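Local atomic coordinates of ABC transporter, permease protein, putative (Porphyromonas gingivalis, PDB entry 2P0S), a protein that is probably the permease component of an ABC-type transporter, seen here as a single domain cut from the longer membrane protein. Residues I12-R17 against F31-A36; E22-E27 against R88-Y93. All blocks are in the same frame, centred on the assembly; numbering follows the deposited sequence.

Contact 1 of 2, residues I12-R17 against F31-A36; sequences IAIADR and FRFVHA
Ile12 and the ring of Phe33 lie side by side, pointing the same way, on one face of a parallel strand pair. Strand 32-35 is outermost within this chain in a mixed four-stranded sheet and runs parallel to 11-16, with Ile12 opposite Phe33, Ala13 opposite Val34 and Ile14 opposite His35. A chi1 of -69° sets Phe33 CG beside its backbone N, anti to the carbonyl carbon. From there the ring meets both isoleucines: CE1 lies 3.8 Å from Ile12 CB and about as close to Ile12 CG2, while Phe33 CD1 takes the tip of Ile14, whose CD1 comes in obliquely at 3.6 Å. Ile12 CD1 also touches Phe31 CB at 4.0 Å. Helix 80-100 packs over this face, through Val82 on Ile12 and Ile86 on Phe33.

On the other face, Ala13 CB sits 4.0 Å from Val34 CG2.

Four backbone hydrogen bonds join the strands, Ile12 and Ile14 each giving an N-H and a carbonyl: Ile12 N bonds to Arg32 O, Val34 N to Ile12 O, Ile14 N to Val34 O and Ala36 N to Ile14 O. Just past the strand, Ala36 CB turns in toward 12-17 and lies 3.8 Å from Ala15 CB.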
loop_
_atom_site.group_PDB
_atom_site.type_symbol
_atom_site.label_atom_id
_atom_site.label_comp_id
_atom_site.label_asym_id
_atom_site.label_seq_id
_atom_site.Cartn_x
_atom_site.Cartn_y
_atom_site.Cartn_z
ATOM N N ILE A 12 -13.370 4.958 7.148
ATOM C CA ILE A 12 -13.755 5.523 5.838
ATOM C C ILE A 12 -15.095 4.953 5.383
ATOM O O ILE A 12 -15.250 3.686 5.278
ATOM C CB ILE A 12 -12.670 5.121 4.840
ATOM C CG1 ILE A 12 -11.296 5.628 5.314
ATOM C CG2 ILE A 12 -13.044 5.584 3.444
ATOM C CD1 ILE A 12 -10.176 5.299 4.327
ATOM N N ALA A 13 -16.069 5.828 5.169
ATOM C CA ALA A 13 -17.388 5.356 4.771
ATOM C C ALA A 13 -17.344 5.204 3.241
ATOM O O ALA A 13 -16.937 6.105 2.602
ATOM C CB ALA A 13 -18.400 6.303 5.047
ATOM N N ILE A 14 -17.905 4.127 2.717
ATOM C CA ILE A 14 -17.888 3.887 1.272
ATOM C C ILE A 14 -19.260 4.207 0.694
ATOM O O ILE A 14 -20.290 3.557 1.023
ATOM C CB ILE A 14 -17.480 2.462 0.913
ATOM C CG1 ILE A 14 -16.084 2.114 1.564
ATOM C CG2 ILE A 14 -17.591 2.306 -0.639
ATOM C CD1 ILE A 14 -15.608 0.651 1.326
ATOM N N ALA A 15 -19.306 5.179 -0.238
ATOM C CA ALA A 15 -20.584 5.595 -0.941
ATOM C C ALA A 15 -20.424 5.172 -2.401
ATOM O O ALA A 15 -19.999 5.990 -3.227
ATOM C CB ALA A 15 -20.811 7.083 -0.932
ATOM N N ASP A 16 -20.707 3.924 -2.664
ATOM C CA ASP A 16 -20.497 3.327 -4.022
ATOM C C ASP A 16 -21.845 3.164 -4.721
ATOM O O ASP A 16 -22.658 2.267 -4.382
ATOM C CB ASP A 16 -19.820 1.974 -3.876
ATOM C CG ASP A 16 -19.728 1.227 -5.165
ATOM O OD1 ASP A 16 -19.929 1.902 -6.204
ATOM O OD2 ASP A 16 -19.463 0.032 -5.062
ATOM N N ARG A 17 -22.131 4.041 -5.679
ATOM C CA ARG A 17 -23.441 4.057 -6.417
ATOM C C ARG A 17 -23.616 2.819 -7.248
ATOM O O ARG A 17 -24.739 2.537 -7.706
ATOM C CB ARG A 17 -23.548 5.321 -7.324
ATOM C CG ARG A 17 -23.389 6.588 -6.427
ATOM C CD ARG A 17 -23.801 7.918 -7.087
ATOM N NE ARG A 17 -23.192 9.095 -6.398
ATOM C CZ ARG A 17 -23.010 10.294 -6.972
ATOM N NH1 ARG A 17 -22.466 11.314 -6.288
ATOM N NH2 ARG A 17 -23.382 10.492 -8.238
ATOM N N PHE A 31 -7.353 0.313 7.326
ATOM C CA PHE A 31 -8.415 1.279 7.547
ATOM C C PHE A 31 -9.726 0.554 7.960
ATOM O O PHE A 31 -9.938 -0.614 7.584
ATOM C CB PHE A 31 -8.693 2.178 6.358
ATOM C CG PHE A 31 -7.429 2.697 5.714
ATOM C CD1 PHE A 31 -6.663 3.656 6.369
ATOM C CD2 PHE A 31 -6.997 2.191 4.508
ATOM C CE1 PHE A 31 -5.517 4.162 5.785
ATOM C CE2 PHE A 31 -5.792 2.656 3.971
ATOM C CZ PHE A 31 -5.091 3.618 4.642
ATOM N N ARG A 32 -10.605 1.306 8.592
ATOM C CA ARG A 32 -11.849 0.772 9.073
ATOM C C ARG A 32 -12.989 1.147 8.083
ATOM O O ARG A 32 -13.578 2.237 8.180
ATOM C CB ARG A 32 -12.097 1.309 10.509
ATOM C CG ARG A 32 -13.108 0.521 11.179
ATOM C CD ARG A 32 -13.640 1.226 12.488
ATOM N NE ARG A 32 -15.028 0.822 12.624
ATOM C CZ ARG A 32 -16.088 1.620 12.800
ATOM N NH1 ARG A 32 -17.317 1.075 12.876
ATOM N NH2 ARG A 32 -15.944 2.948 12.873
ATOM N N PHE A 33 -13.322 0.250 7.147
ATOM C CA PHE A 33 -14.311 0.617 6.180
ATOM C C PHE A 33 -15.737 0.327 6.612
ATOM O O PHE A 33 -16.035 -0.812 7.127
ATOM C CB PHE A 33 -14.000 -0.123 4.835
ATOM C CG PHE A 33 -12.743 0.396 4.172
ATOM C CD1 PHE A 33 -12.826 1.558 3.345
ATOM C CD2 PHE A 33 -11.519 -0.245 4.263
ATOM C CE1 PHE A 33 -11.708 2.076 2.764
ATOM C CE2 PHE A 33 -10.332 0.268 3.620
ATOM C CZ PHE A 33 -10.430 1.429 2.812
ATOM N N VAL A 34 -16.646 1.268 6.355
ATOM C CA VAL A 34 -18.052 1.060 6.599
ATOM C C VAL A 34 -18.937 1.482 5.505
ATOM O O VAL A 34 -18.449 2.201 4.630
ATOM C CB VAL A 34 -18.496 1.813 7.916
ATOM C CG1 VAL A 34 -17.551 1.481 9.055
ATOM C CG2 VAL A 34 -18.443 3.347 7.693
ATOM N N HIS A 35 -20.208 1.101 5.494
ATOM C CA HIS A 35 -21.155 1.458 4.392
ATOM C C HIS A 35 -21.580 2.846 4.654
ATOM O O HIS A 35 -22.056 3.171 5.834
ATOM C CB HIS A 35 -22.381 0.531 4.511
ATOM C CG HIS A 35 -23.415 0.792 3.498
ATOM N ND1 HIS A 35 -23.164 0.566 2.145
ATOM C CD2 HIS A 35 -24.659 1.297 3.581
ATOM C CE1 HIS A 35 -24.231 0.895 1.456
ATOM N NE2 HIS A 35 -25.154 1.363 2.291
ATOM N N ALA A 36 -21.536 3.703 3.662
ATOM C CA ALA A 36 -22.134 5.059 3.810
ATOM C C ALA A 36 -23.630 5.001 3.934
ATOM O O ALA A 36 -24.348 4.549 3.030
ATOM C CB ALA A 36 -21.733 5.948 2.558
#

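Contact 2 of 2, residues E22-E27 against R88-Y93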
loop_
_atom_site.group_PDB
_atom_site.type_symbol
_atom_site.label_atom_id
_atom_site.label_comp_id
_atom_site.label_asym_id
_atom_site.label_seq_id
_atom_site.Cartn_x
_atom_site.Cartn_y
_atom_site.Cartn_z
ATOM N N GLU A 22 -17.721 -2.247 -2.712
ATOM C CA GLU A 22 -17.467 -2.339 -1.223
ATOM C C GLU A 22 -16.934 -3.697 -0.789
ATOM O O GLU A 22 -16.207 -3.824 0.263
ATOM C CB GLU A 22 -18.774 -2.207 -0.620
ATOM C CG GLU A 22 -19.353 -0.892 -0.590
ATOM C CD GLU A 22 -20.282 -0.753 0.750
ATOM O OE1 GLU A 22 -21.217 -0.038 0.597
ATOM O OE2 GLU A 22 -20.045 -1.352 1.824
ATOM N N GLN A 23 -17.289 -4.760 -1.563
ATOM C CA GLN A 23 -16.897 -6.164 -1.207
ATOM C C GLN A 23 -15.371 -6.226 -1.140
ATOM O O GLN A 23 -14.822 -7.116 -0.487
ATOM C CB GLN A 23 -17.502 -7.162 -2.223
ATOM C CG GLN A 23 -16.928 -6.872 -3.698
ATOM C CD GLN A 23 -17.269 -7.905 -4.752
ATOM O OE1 GLN A 23 -17.342 -9.114 -4.449
ATOM N NE2 GLN A 23 -17.525 -7.438 -6.032
ATOM N N LEU A 24 -14.651 -5.336 -1.902
ATOM C CA LEU A 24 -13.222 -5.335 -1.929
ATOM C C LEU A 24 -12.535 -4.886 -0.667
ATOM O O LEU A 24 -11.293 -5.101 -0.522
ATOM C CB LEU A 24 -12.694 -4.442 -3.066
ATOM C CG LEU A 24 -13.231 -4.863 -4.412
ATOM C CD1 LEU A 24 -12.683 -3.856 -5.487
ATOM C CD2 LEU A 24 -12.765 -6.244 -4.702
ATOM N N PHE A 25 -13.319 -4.294 0.247
ATOM C CA PHE A 25 -12.734 -3.622 1.428
ATOM C C PHE A 25 -13.157 -4.320 2.663
ATOM O O PHE A 25 -12.780 -3.866 3.720
ATOM C CB PHE A 25 -13.168 -2.120 1.405
ATOM C CG PHE A 25 -12.595 -1.359 0.216
ATOM C CD1 PHE A 25 -11.245 -0.922 0.200
ATOM C CD2 PHE A 25 -13.385 -1.251 -0.911
ATOM C CE1 PHE A 25 -10.702 -0.233 -0.890
ATOM C CE2 PHE A 25 -12.905 -0.600 -2.051
ATOM C CZ PHE A 25 -11.587 -0.057 -2.032
ATOM N N LYS A 26 -13.781 -5.496 2.556
ATOM C CA LYS A 26 -14.330 -6.101 3.820
ATOM C C LYS A 26 -13.188 -6.688 4.678
ATOM O O LYS A 26 -13.324 -6.729 5.947
ATOM C CB LYS A 26 -15.350 -7.202 3.515
ATOM C CG LYS A 26 -16.522 -6.804 2.607
ATOM C CD LYS A 26 -17.755 -6.551 3.439
ATOM C CE LYS A 26 -18.629 -5.451 2.837
ATOM N NZ LYS A 26 -19.250 -5.893 1.527
ATOM N N GLU A 27 -12.123 -7.166 3.987
ATOM C CA GLU A 27 -10.972 -7.810 4.682
ATOM C C GLU A 27 -9.676 -6.948 4.931
ATOM O O GLU A 27 -8.554 -7.510 5.091
ATOM C CB GLU A 27 -10.592 -9.164 4.013
ATOM C CG GLU A 27 -11.559 -10.361 4.319
ATOM C CD GLU A 27 -11.221 -11.189 5.598
ATOM O OE1 GLU A 27 -11.080 -12.469 5.499
ATOM O OE2 GLU A 27 -11.100 -10.554 6.691
ATOM N N ARG A 88 -4.896 1.044 -5.389
ATOM C CA ARG A 88 -4.326 -0.297 -5.772
ATOM C C ARG A 88 -5.349 -1.411 -5.626
ATOM O O ARG A 88 -5.398 -2.349 -6.435
ATOM C CB ARG A 88 -3.093 -0.659 -4.987
ATOM C CG ARG A 88 -1.808 0.153 -5.325
ATOM C CD ARG A 88 -0.600 -0.121 -4.320
ATOM N NE ARG A 88 0.491 0.774 -4.668
ATOM C CZ ARG A 88 1.376 0.407 -5.593
ATOM N NH1 ARG A 88 1.264 -0.795 -6.149
ATOM N NH2 ARG A 88 2.381 1.262 -5.942
ATOM N N ILE A 89 -6.195 -1.350 -4.596
ATOM C CA ILE A 89 -7.194 -2.384 -4.367
ATOM C C ILE A 89 -8.170 -2.312 -5.580
ATOM O O ILE A 89 -8.458 -3.331 -6.180
ATOM C CB ILE A 89 -7.936 -2.194 -2.980
ATOM C CG1 ILE A 89 -7.007 -2.590 -1.835
ATOM C CG2 ILE A 89 -9.177 -3.003 -2.840
ATOM C CD1 ILE A 89 -7.546 -2.053 -0.531
ATOM N N LEU A 90 -8.631 -1.094 -5.969
ATOM C CA LEU A 90 -9.627 -0.940 -7.000
ATOM C C LEU A 90 -8.930 -1.370 -8.283
ATOM O O LEU A 90 -9.527 -2.074 -9.139
ATOM C CB LEU A 90 -10.073 0.532 -7.105
ATOM C CG LEU A 90 -10.981 0.953 -5.952
ATOM C CD1 LEU A 90 -11.229 2.474 -6.128
ATOM C CD2 LEU A 90 -12.362 0.210 -6.083
ATOM N N SER A 91 -7.686 -0.943 -8.437
ATOM C CA SER A 91 -6.946 -1.220 -9.761
ATOM C C SER A 91 -6.735 -2.684 -10.021
ATOM O O SER A 91 -6.820 -3.208 -11.162
ATOM C CB SER A 91 -5.556 -0.531 -9.812
ATOM O OG SER A 91 -5.671 0.907 -9.620
ATOM N N ASP A 92 -6.474 -3.395 -8.930
ATOM C CA ASP A 92 -6.128 -4.820 -9.109
ATOM C C ASP A 92 -7.438 -5.521 -9.442
ATOM O O ASP A 92 -7.465 -6.490 -10.236
ATOM C CB ASP A 92 -5.580 -5.376 -7.790
ATOM C CG ASP A 92 -4.131 -4.967 -7.433
ATOM O OD1 ASP A 92 -3.330 -4.538 -8.305
ATOM O OD2 ASP A 92 -3.788 -5.175 -6.191
ATOM N N TYR A 93 -8.528 -5.162 -8.743
ATOM C CA TYR A 93 -9.820 -5.714 -9.095
ATOM C C TYR A 93 -10.217 -5.502 -10.596
ATOM O O TYR A 93 -10.635 -6.446 -11.318
ATOM C CB TYR A 93 -10.892 -5.235 -8.153
ATOM C CG TYR A 93 -12.249 -5.673 -8.628
ATOM C CD1 TYR A 93 -12.702 -6.961 -8.373
ATOM C CD2 TYR A 93 -13.139 -4.799 -9.337
ATOM C CE1 TYR A 93 -14.033 -7.347 -8.729
ATOM C CE2 TYR A 93 -14.437 -5.211 -9.710
ATOM C CZ TYR A 93 -14.859 -6.548 -9.424
ATOM O OH TYR A 93 -16.129 -7.014 -9.723
HETATM O O HOH W 1 -18.017 -8.558 -9.009
#
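Leu24 points toward the helix, and its two methyls come to Tyr93 from one side of the ring plane: Leu24 CD1 lies 3.5 Å from Tyr93 CB, and Leu24 CD2 is 3.7 Å from Tyr93 CD1. The two side chains cross at about a right angle. With chi1 at 173°, Tyr93 CG stands anti to its backbone N, where Leu24 CD1 touches it at 3.7 Å. Closer to the backbone, Leu24 CB meets Ile89 CG2 at 3.8 Å.

Phe25 fills the next place. Its ring takes Ile89 CG2 on a face as an off-centre CH-pi contact, 4.2 Å from the centroid, while Ile89 CD1 comes obliquely to Phe25 CE1 at 3.7 Å. Leu90 CG, by contrast, sits at the ring edge, near its plane, beside CZ.

What packs here is a short 3-10 turn, 22-24, in the connection between strands 11-16 and 32-35, set against one side of helix 80-100. Ile89, Leu90 and Tyr93 form that side; one turn separates Ile89 from Tyr93. No direct hydrogen bond crosses the contact. At its polar margin a water bridges instead, accepting from Gln23 NE2 and donating to Tyr93 OH.

Further out, Glu20 serves both polar ends, its carboxylate bonding to Tyr93 OH and its carbonyl O to Gln23 NE2, while Ile14 and the ring of Phe33 back Phe25 and Tyr21 touches both Leu90 and Tyr93. On another side of the helix lies the second subunit, whose own Asp92 and Arg88 form salt bridges with Arg88 and Asp92 of this chain. The Tyr93 side chain is about 7 Å from that of Asp62, a residue seen to bind magnesium in this protein, although in this chain of the model it holds none.

From the N terminus, strand 11-16 supplies the first half of contact 1. The chain then passes through the 3-10 turn of 22-27, the first half of contact 2, before strand 32-35 returns to close contact 1 over 13 residues with no strand or long helix between. Contact 2 closes much later, 60 residues after the 22-27 turn, past helix 40-51 and strands 55-59 and 70-74, when helix 80-100 arrives. The two loops therefore cross. The connection that contact 1 closes is held against the helix by contact 2. Direct touches join them: His35 ND1 to Glu22 OE1 at 2.6 Å, a probable hydrogen bond, and Phe33 CZ against Phe25 CD1 at 3.6 Å.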